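Local coordinates for protein mandalate racemase/muconate lactonizing enzyme (Unidentified, PDB 4E4U) that probably acts as an isomerase or lyase of the mandelate racemase/muconate lactonizing enzyme group in the enolase superfamily, its exact substrate being unknown, at residues G119-Y130 and A324-S335. Residues are numbered along the deposited sequence; the frame is centred on the assembly and turned at random. Where two conformers were deposited one is given.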
ATOM      1  N   GLY A 119     -16.877 -23.238  26.305  1.00 12.21           N
ATOM      2  CA  GLY A 119     -16.492 -24.383  27.104  1.00 12.28           C
ATOM      3  C   GLY A 119     -15.081 -24.278  27.645  1.00 12.67           C
ATOM      4  O   GLY A 119     -14.208 -23.621  27.060  1.00 13.27           O
ATOM      5  N   ARG A 120     -14.846 -24.955  28.762  1.00 13.38           N
ATOM      6  CA  ARG A 120     -13.525 -24.957  29.369  1.00 14.18           C
ATOM      7  C   ARG A 120     -12.438 -25.410  28.395  1.00 13.96           C
ATOM      8  O   ARG A 120     -12.602 -26.398  27.671  1.00 14.85           O
ATOM      9  CB  ARG A 120     -13.510 -25.859  30.604  1.00 16.42           C
ATOM     10  CG  ARG A 120     -12.170 -25.864  31.334  1.00 18.65           C
ATOM     11  CD  ARG A 120     -12.108 -26.945  32.391  1.00 22.28           C
ATOM     12  NE  ARG A 120     -12.890 -26.627  33.581  1.00 25.25           N
ATOM     13  CZ  ARG A 120     -12.459 -25.849  34.571  1.00 26.60           C
ATOM     14  NH1 ARG A 120     -11.261 -25.281  34.500  1.00 26.39           N
ATOM     15  NH2 ARG A 120     -13.225 -25.629  35.630  1.00 27.18           N
ATOM     16  N   ILE A 121     -11.340 -24.661  28.378  1.00 13.10           N
ATOM     17  CA  ILE A 121     -10.107 -25.073  27.722  1.00 15.08           C
ATOM     18  C   ILE A 121      -9.028 -25.265  28.782  1.00 16.87           C
ATOM     19  O   ILE A 121      -8.269 -26.235  28.748  1.00 19.41           O
ATOM     20  CB  ILE A 121      -9.643 -24.022  26.694  1.00 15.66           C
ATOM     21  CG1 ILE A 121     -10.645 -23.950  25.549  1.00 15.90           C
ATOM     22  CG2 ILE A 121      -8.237 -24.332  26.183  1.00 16.59           C
ATOM     23  CD1 ILE A 121     -10.406 -22.812  24.605  1.00 16.75           C
ATOM     24  N   HIS A 122      -8.983 -24.347  29.740  1.00 15.74           N
ATOM     25  CA  HIS A 122      -7.913 -24.322  30.727  1.00 16.31           C
ATOM     26  C   HIS A 122      -8.373 -24.823  32.079  1.00 17.77           C
ATOM     27  O   HIS A 122      -9.423 -24.418  32.577  1.00 19.12           O
ATOM     28  CB  HIS A 122      -7.387 -22.899  30.861  1.00 15.29           C
ATOM     29  CG  HIS A 122      -6.995 -22.296  29.550  1.00 15.37           C
ATOM     30  ND1 HIS A 122      -5.853 -22.676  28.876  1.00 16.87           N
ATOM     31  CD2 HIS A 122      -7.618 -21.394  28.763  1.00 15.76           C
ATOM     32  CE1 HIS A 122      -5.778 -22.009  27.738  1.00 16.91           C
ATOM     33  NE2 HIS A 122      -6.839 -21.222  27.646  1.00 16.19           N
ATOM     34  N   GLU A 123      -7.583 -25.710  32.669  1.00 18.35           N
ATOM     35  CA  GLU A 123      -7.848 -26.160  34.025  1.00 20.07           C
ATOM     36  C   GLU A 123      -7.423 -25.103  35.039  1.00 19.07           C
ATOM     37  O   GLU A 123      -8.015 -24.986  36.116  1.00 20.83           O
ATOM     38  CB  GLU A 123      -7.148 -27.489  34.296  1.00 23.64           C
ATOM     39  CG  GLU A 123      -7.640 -28.633  33.412  1.00 28.06           C
ATOM     40  CD  GLU A 123      -9.119 -28.954  33.610  1.00 31.90           C
ATOM     41  OE1 GLU A 123      -9.679 -28.620  34.674  1.00 33.34           O
ATOM     42  OE2 GLU A 123      -9.720 -29.553  32.692  1.00 33.88           O
ATOM     43  N   ARG A 124      -6.393 -24.337  34.697  1.00 17.63           N
ATOM     44  CA  ARG A 124      -5.965 -23.215  35.524  1.00 18.10           C
ATOM     45  C   ARG A 124      -5.384 -22.129  34.631  1.00 15.69           C
ATOM     46  O   ARG A 124      -4.998 -22.395  33.491  1.00 16.42           O
ATOM     47  CB  ARG A 124      -4.937 -23.651  36.557  1.00 22.30           C
ATOM     48  CG  ARG A 124      -3.661 -24.160  35.951  1.00 26.33           C
ATOM     49  CD  ARG A 124      -2.798 -24.855  36.986  1.00 30.72           C
ATOM     50  NE  ARG A 124      -1.692 -25.549  36.341  1.00 34.41           N
ATOM     51  CZ  ARG A 124      -0.589 -25.941  36.967  1.00 37.11           C
ATOM     52  NH1 ARG A 124      -0.437 -25.699  38.263  1.00 38.17           N
ATOM     53  NH2 ARG A 124       0.365 -26.570  36.293  1.00 37.96           N
ATOM     54  N   LEU A 125      -5.303 -20.914  35.160  1.00 13.86           N
ATOM     55  CA  LEU A 125      -4.953 -19.753  34.355  1.00 12.61           C
ATOM     56  C   LEU A 125      -3.657 -19.121  34.830  1.00 12.19           C
ATOM     57  O   LEU A 125      -3.560 -18.660  35.969  1.00 11.98           O
ATOM     58  CB  LEU A 125      -6.065 -18.711  34.431  1.00 12.86           C
ATOM     59  CG  LEU A 125      -7.450 -19.165  33.982  1.00 14.07           C
ATOM     60  CD1 LEU A 125      -8.475 -18.083  34.282  1.00 15.16           C
ATOM     61  CD2 LEU A 125      -7.436 -19.497  32.496  1.00 14.72           C
ATOM     62  N   ARG A 126      -2.664 -19.087  33.953  1.00 11.83           N
ATOM     63  CA  ARG A 126      -1.422 -18.396  34.261  1.00 11.92           C
ATOM     64  C   ARG A 126      -1.738 -16.954  34.653  1.00 11.80           C
ATOM     65  O   ARG A 126      -2.553 -16.287  34.010  1.00 12.32           O
ATOM     66  CB  ARG A 126      -0.492 -18.420  33.045  1.00 11.64           C
ATOM     67  CG  ARG A 126       0.895 -17.859  33.316  1.00 12.49           C
ATOM     68  CD  ARG A 126       1.687 -17.714  32.031  1.00 12.61           C
ATOM     69  NE  ARG A 126       3.008 -17.151  32.287  1.00 12.84           N
ATOM     70  CZ  ARG A 126       3.838 -16.719  31.343  1.00 12.21           C
ATOM     71  NH1 ARG A 126       3.487 -16.784  30.061  1.00 13.09           N
ATOM     72  NH2 ARG A 126       5.021 -16.215  31.682  1.00 13.28           N
ATOM     73  N   SER A 127      -1.097 -16.472  35.711  0.50 12.57           N
ATOM     74  CA  SER A 127      -1.361 -15.116  36.173  0.50 13.68           C
ATOM     75  C   SER A 127      -0.083 -14.324  36.422  0.50 12.99           C
ATOM     76  O   SER A 127       1.013 -14.883  36.470  0.50 13.75           O
ATOM     77  CB  SER A 127      -2.226 -15.131  37.431  0.50 16.40           C
ATOM     78  OG  SER A 127      -1.473 -15.549  38.547  0.50 18.44           O
ATOM     79  N   TYR A 128      -0.230 -13.013  36.565  1.00 12.33           N
ATOM     80  CA  TYR A 128       0.886 -12.167  36.945  1.00 12.12           C
ATOM     81  C   TYR A 128       0.392 -11.127  37.918  1.00 12.29           C
ATOM     82  O   TYR A 128      -0.815 -10.925  38.053  1.00 13.18           O
ATOM     83  CB  TYR A 128       1.500 -11.483  35.734  1.00 12.11           C
ATOM     84  CG  TYR A 128       0.707 -10.348  35.123  1.00 12.55           C
ATOM     85  CD1 TYR A 128       0.873  -9.038  35.568  1.00 12.89           C
ATOM     86  CD2 TYR A 128      -0.138 -10.567  34.047  1.00 11.99           C
ATOM     87  CE1 TYR A 128       0.191  -7.976  34.967  1.00 12.63           C
ATOM     88  CE2 TYR A 128      -0.828  -9.518  33.446  1.00 12.16           C
ATOM     89  CZ  TYR A 128      -0.659  -8.225  33.905  1.00 12.45           C
ATOM     90  OH  TYR A 128      -1.326  -7.178  33.308  1.00 13.46           O
ATOM     91  N   THR A 129       1.321 -10.455  38.587  1.00 12.69           N
ATOM     92  CA  THR A 129       0.956  -9.298  39.386  1.00 13.81           C
ATOM     93  C   THR A 129       1.934  -8.149  39.174  1.00 13.02           C
ATOM     94  O   THR A 129       3.098  -8.363  38.819  1.00 13.23           O
ATOM     95  CB  THR A 129       0.866  -9.642  40.895  1.00 15.06           C
ATOM     96  OG1 THR A 129       0.422  -8.490  41.627  1.00 15.19           O
ATOM     97  CG2 THR A 129       2.218 -10.108  41.433  1.00 16.04           C
ATOM     98  N   TYR A 130       1.448  -6.926  39.365  1.00 13.16           N
ATOM     99  CA  TYR A 130       2.333  -5.793  39.579  1.00 14.72           C
ATOM    100  C   TYR A 130       3.173  -6.060  40.817  1.00 14.11           C
ATOM    101  O   TYR A 130       2.733  -6.737  41.756  1.00 14.41           O
ATOM    102  CB  TYR A 130       1.524  -4.524  39.839  1.00 18.31           C
ATOM    103  CG  TYR A 130       1.447  -3.549  38.690  1.00 23.39           C
ATOM    104  CD1 TYR A 130       2.586  -2.936  38.187  1.00 24.75           C
ATOM    105  CD2 TYR A 130       0.225  -3.224  38.122  1.00 25.85           C
ATOM    106  CE1 TYR A 130       2.513  -2.034  37.143  1.00 26.94           C
ATOM    107  CE2 TYR A 130       0.139  -2.323  37.079  1.00 27.18           C
ATOM    108  CZ  TYR A 130       1.289  -1.732  36.590  1.00 28.11           C
ATOM    109  OH  TYR A 130       1.205  -0.838  35.548  1.00 30.57           O
ATOM    110  N   ALA A 324     -11.369 -16.015  30.132  1.00 11.00           N
ATOM    111  CA  ALA A 324     -10.066 -16.641  29.935  1.00 11.12           C
ATOM    112  C   ALA A 324     -10.180 -18.163  29.842  1.00 11.03           C
ATOM    113  O   ALA A 324      -9.504 -18.793  29.032  1.00 11.42           O
ATOM    114  CB  ALA A 324      -9.126 -16.249  31.055  1.00 12.02           C
ATOM    115  N   THR A 325     -11.039 -18.740  30.679  1.00 11.60           N
ATOM    116  CA  THR A 325     -11.164 -20.188  30.797  1.00 11.83           C
ATOM    117  C   THR A 325     -11.580 -20.843  29.477  1.00 11.92           C
ATOM    118  O   THR A 325     -11.199 -21.979  29.200  1.00 12.41           O
ATOM    119  CB  THR A 325     -12.130 -20.546  31.950  1.00 12.46           C
ATOM    120  OG1 THR A 325     -11.588 -20.026  33.169  1.00 12.64           O
ATOM    121  CG2 THR A 325     -12.310 -22.053  32.094  1.00 13.34           C
ATOM    122  N   CYS A 326     -12.338 -20.111  28.661  1.00 11.95           N
ATOM    123  CA  CYS A 326     -12.838 -20.643  27.392  1.00 11.67           C
ATOM    124  C   CYS A 326     -12.186 -20.013  26.160  1.00 11.55           C
ATOM    125  O   CYS A 326     -12.733 -20.098  25.056  1.00 12.98           O
ATOM    126  CB  CYS A 326     -14.369 -20.518  27.304  1.00 12.27           C
ATOM    127  SG  CYS A 326     -15.049 -18.850  27.314  1.00 13.70           S
ATOM    128  N   THR A 327     -11.004 -19.420  26.338  1.00 11.53           N
ATOM    129  CA  THR A 327     -10.320 -18.709  25.258  1.00 11.88           C
ATOM    130  C   THR A 327      -9.074 -19.468  24.803  1.00 12.17           C
ATOM    131  O   THR A 327      -8.160 -19.673  25.589  1.00 13.85           O
ATOM    132  CB  THR A 327      -9.910 -17.290  25.712  1.00 13.32           C
ATOM    133  OG1 THR A 327     -11.085 -16.499  25.940  1.00 14.29           O
ATOM    134  CG2 THR A 327      -9.055 -16.611  24.661  1.00 14.39           C
ATOM    135  N   PRO A 328      -9.026 -19.877  23.525  1.00 11.38           N
ATOM    136  CA  PRO A 328      -7.885 -20.684  23.079  1.00 11.82           C
ATOM    137  C   PRO A 328      -6.583 -19.889  22.942  1.00 12.24           C
ATOM    138  O   PRO A 328      -5.509 -20.465  23.067  1.00 16.26           O
ATOM    139  CB  PRO A 328      -8.356 -21.231  21.724  1.00 12.94           C
ATOM    140  CG  PRO A 328      -9.360 -20.227  21.238  1.00 13.48           C
ATOM    141  CD  PRO A 328     -10.055 -19.727  22.478  1.00 12.75           C
ATOM    142  N   ASN A 329      -6.680 -18.588  22.688  1.00 10.70           N
ATOM    143  CA  ASN A 329      -5.513 -17.735  22.521  1.00 10.44           C
ATOM    144  C   ASN A 329      -5.250 -16.878  23.755  1.00 11.21           C
ATOM    145  O   ASN A 329      -4.901 -15.700  23.665  1.00 12.62           O
ATOM    146  CB  ASN A 329      -5.647 -16.868  21.261  1.00 10.48           C
ATOM    147  CG  ASN A 329      -6.926 -16.034  21.235  1.00 11.05           C
ATOM    148  OD1 ASN A 329      -7.969 -16.454  21.739  1.00 12.47           O
ATOM    149  ND2 ASN A 329      -6.857 -14.863  20.600  1.00 11.12           N
ATOM    150  N   PHE A 330      -5.427 -17.491  24.915  1.00 11.39           N
ATOM    151  CA  PHE A 330      -5.190 -16.840  26.195  1.00 11.67           C
ATOM    152  C   PHE A 330      -3.712 -16.897  26.556  1.00 11.20           C
ATOM    153  O   PHE A 330      -3.100 -17.964  26.518  1.00 12.86           O
ATOM    154  CB  PHE A 330      -6.014 -17.546  27.272  1.00 12.59           C
ATOM    155  CG  PHE A 330      -5.639 -17.165  28.679  1.00 12.58           C
ATOM    156  CD1 PHE A 330      -6.007 -15.932  29.208  1.00 12.63           C
ATOM    157  CD2 PHE A 330      -4.938 -18.049  29.484  1.00 12.99           C
ATOM    158  CE1 PHE A 330      -5.668 -15.587  30.517  1.00 12.82           C
ATOM    159  CE2 PHE A 330      -4.603 -17.712  30.787  1.00 13.19           C
ATOM    160  CZ  PHE A 330      -4.965 -16.484  31.301  1.00 12.63           C
ATOM    161  N   LEU A 331      -3.144 -15.753  26.933  1.00 10.55           N
ATOM    162  CA  LEU A 331      -1.745 -15.683  27.375  1.00 10.70           C
ATOM    163  C   LEU A 331      -1.606 -15.719  28.892  1.00 11.36           C
ATOM    164  O   LEU A 331      -0.936 -16.591  29.442  1.00 12.00           O
ATOM    165  CB  LEU A 331      -1.081 -14.412  26.837  1.00 11.61           C
ATOM    166  CG  LEU A 331       0.338 -14.078  27.312  1.00 11.52           C
ATOM    167  CD1 LEU A 331       1.314 -15.208  26.984  1.00 13.15           C
ATOM    168  CD2 LEU A 331       0.825 -12.766  26.706  1.00 12.69           C
ATOM    169  N   ILE A 332      -2.235 -14.767  29.574  1.00 10.76           N
ATOM    170  CA  ILE A 332      -2.037 -14.607  31.013  1.00 10.33           C
ATOM    171  C   ILE A 332      -3.113 -13.669  31.551  1.00 10.88           C
ATOM    172  O   ILE A 332      -3.640 -12.837  30.809  1.00 11.65           O
ATOM    173  CB  ILE A 332      -0.614 -14.044  31.291  1.00 10.70           C
ATOM    174  CG1 ILE A 332      -0.166 -14.277  32.736  1.00 11.26           C
ATOM    175  CG2 ILE A 332      -0.508 -12.575  30.861  1.00 11.43           C
ATOM    176  CD1 ILE A 332       1.326 -14.025  32.914  1.00 12.09           C
ATOM    177  N   GLN A 333      -3.431 -13.799  32.836  1.00 11.27           N
ATOM    178  CA  GLN A 333      -4.461 -12.980  33.469  1.00 11.96           C
ATOM    179  C   GLN A 333      -3.854 -12.114  34.553  1.00 12.83           C
ATOM    180  O   GLN A 333      -3.180 -12.613  35.450  1.00 14.47           O
ATOM    181  CB  GLN A 333      -5.560 -13.863  34.069  1.00 12.81           C
ATOM    182  CG  GLN A 333      -6.549 -13.121  34.968  1.00 13.63           C
ATOM    183  CD  GLN A 333      -7.420 -12.128  34.219  1.00 15.22           C
ATOM    184  OE1 GLN A 333      -8.080 -12.479  33.239  1.00 16.26           O
ATOM    185  NE2 GLN A 333      -7.433 -10.882  34.681  1.00 16.56           N
ATOM    186  N   GLU A 334      -4.100 -10.814  34.474  1.00 13.06           N
ATOM    187  CA  GLU A 334      -3.628  -9.912  35.504  1.00 13.48           C
ATOM    188  C   GLU A 334      -4.304 -10.235  36.822  1.00 14.61           C
ATOM    189  O   GLU A 334      -5.534 -10.371  36.895  1.00 14.94           O
ATOM    190  CB  GLU A 334      -3.898  -8.453  35.133  1.00 15.24           C
ATOM    191  CG  GLU A 334      -3.301  -7.465  36.136  1.00 17.03           C
ATOM    192  CD  GLU A 334      -3.142  -6.063  35.573  1.00 19.93           C
ATOM    193  OE1 GLU A 334      -3.844  -5.732  34.595  1.00 20.70           O
ATOM    194  OE2 GLU A 334      -2.301  -5.302  36.104  1.00 22.71           O
ATOM    195  N   SER A 335      -3.493 -10.365  37.864  0.62 15.17           N
ATOM    196  CA  SER A 335      -3.995 -10.568  39.211  0.62 15.26           C
ATOM    197  C   SER A 335      -3.518  -9.452  40.108  0.62 15.16           C
ATOM    198  O   SER A 335      -2.435  -8.904  39.908  0.62 16.33           O
ATOM    199  CB  SER A 335      -3.533 -11.915  39.750  0.62 16.49           C
ATOM    200  OG  SER A 335      -4.047 -12.944  38.939  0.62 17.71           O
TER
HETATM  201  O   HOH W   1       1.242 -18.261  28.607  1.00 22.35           O
HETATM  202  O   HOH W   2      -1.429  -6.336  39.621  1.00 29.64           O
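Three backbone bonds join strand 125-130 to strand 333-335 in parallel: Q333 N to R126 O, Y128 N to Q333 O and S335 N to Y128 O, the last 2.7 Å long. Water 2 links Y130 N to S335 O. At the other end T325 O accepts from both I121 N (2.8 Å) and H122 N (3.3 Å).

The H122 side chain also bonds directly to the other segment. Its NE2 donates a hydrogen bond to T327 O at 2.9 Å, with that oxygen close to the ring plane. I121 CG2 covers one ring face and F330 CD2 lies over the rim of the opposite face.

L125 CD2 makes an off-centre CH-pi contact with the F330 ring. The charged R126 guanidinium has I332 CD1 over one face, 3.6 Å from NE. Its polar ends are held by D203 and T161. With CG between the backbone N and carbonyl carbon (chi1 74°), the Y128 ring is brought over E334, whose CA makes a CH-pi contact with one face. Y128 OH is hydrogen-bonded with K164 NZ.

Pairing between the first and last parallel strands closes the modified TIM barrel of the enolase superfamily.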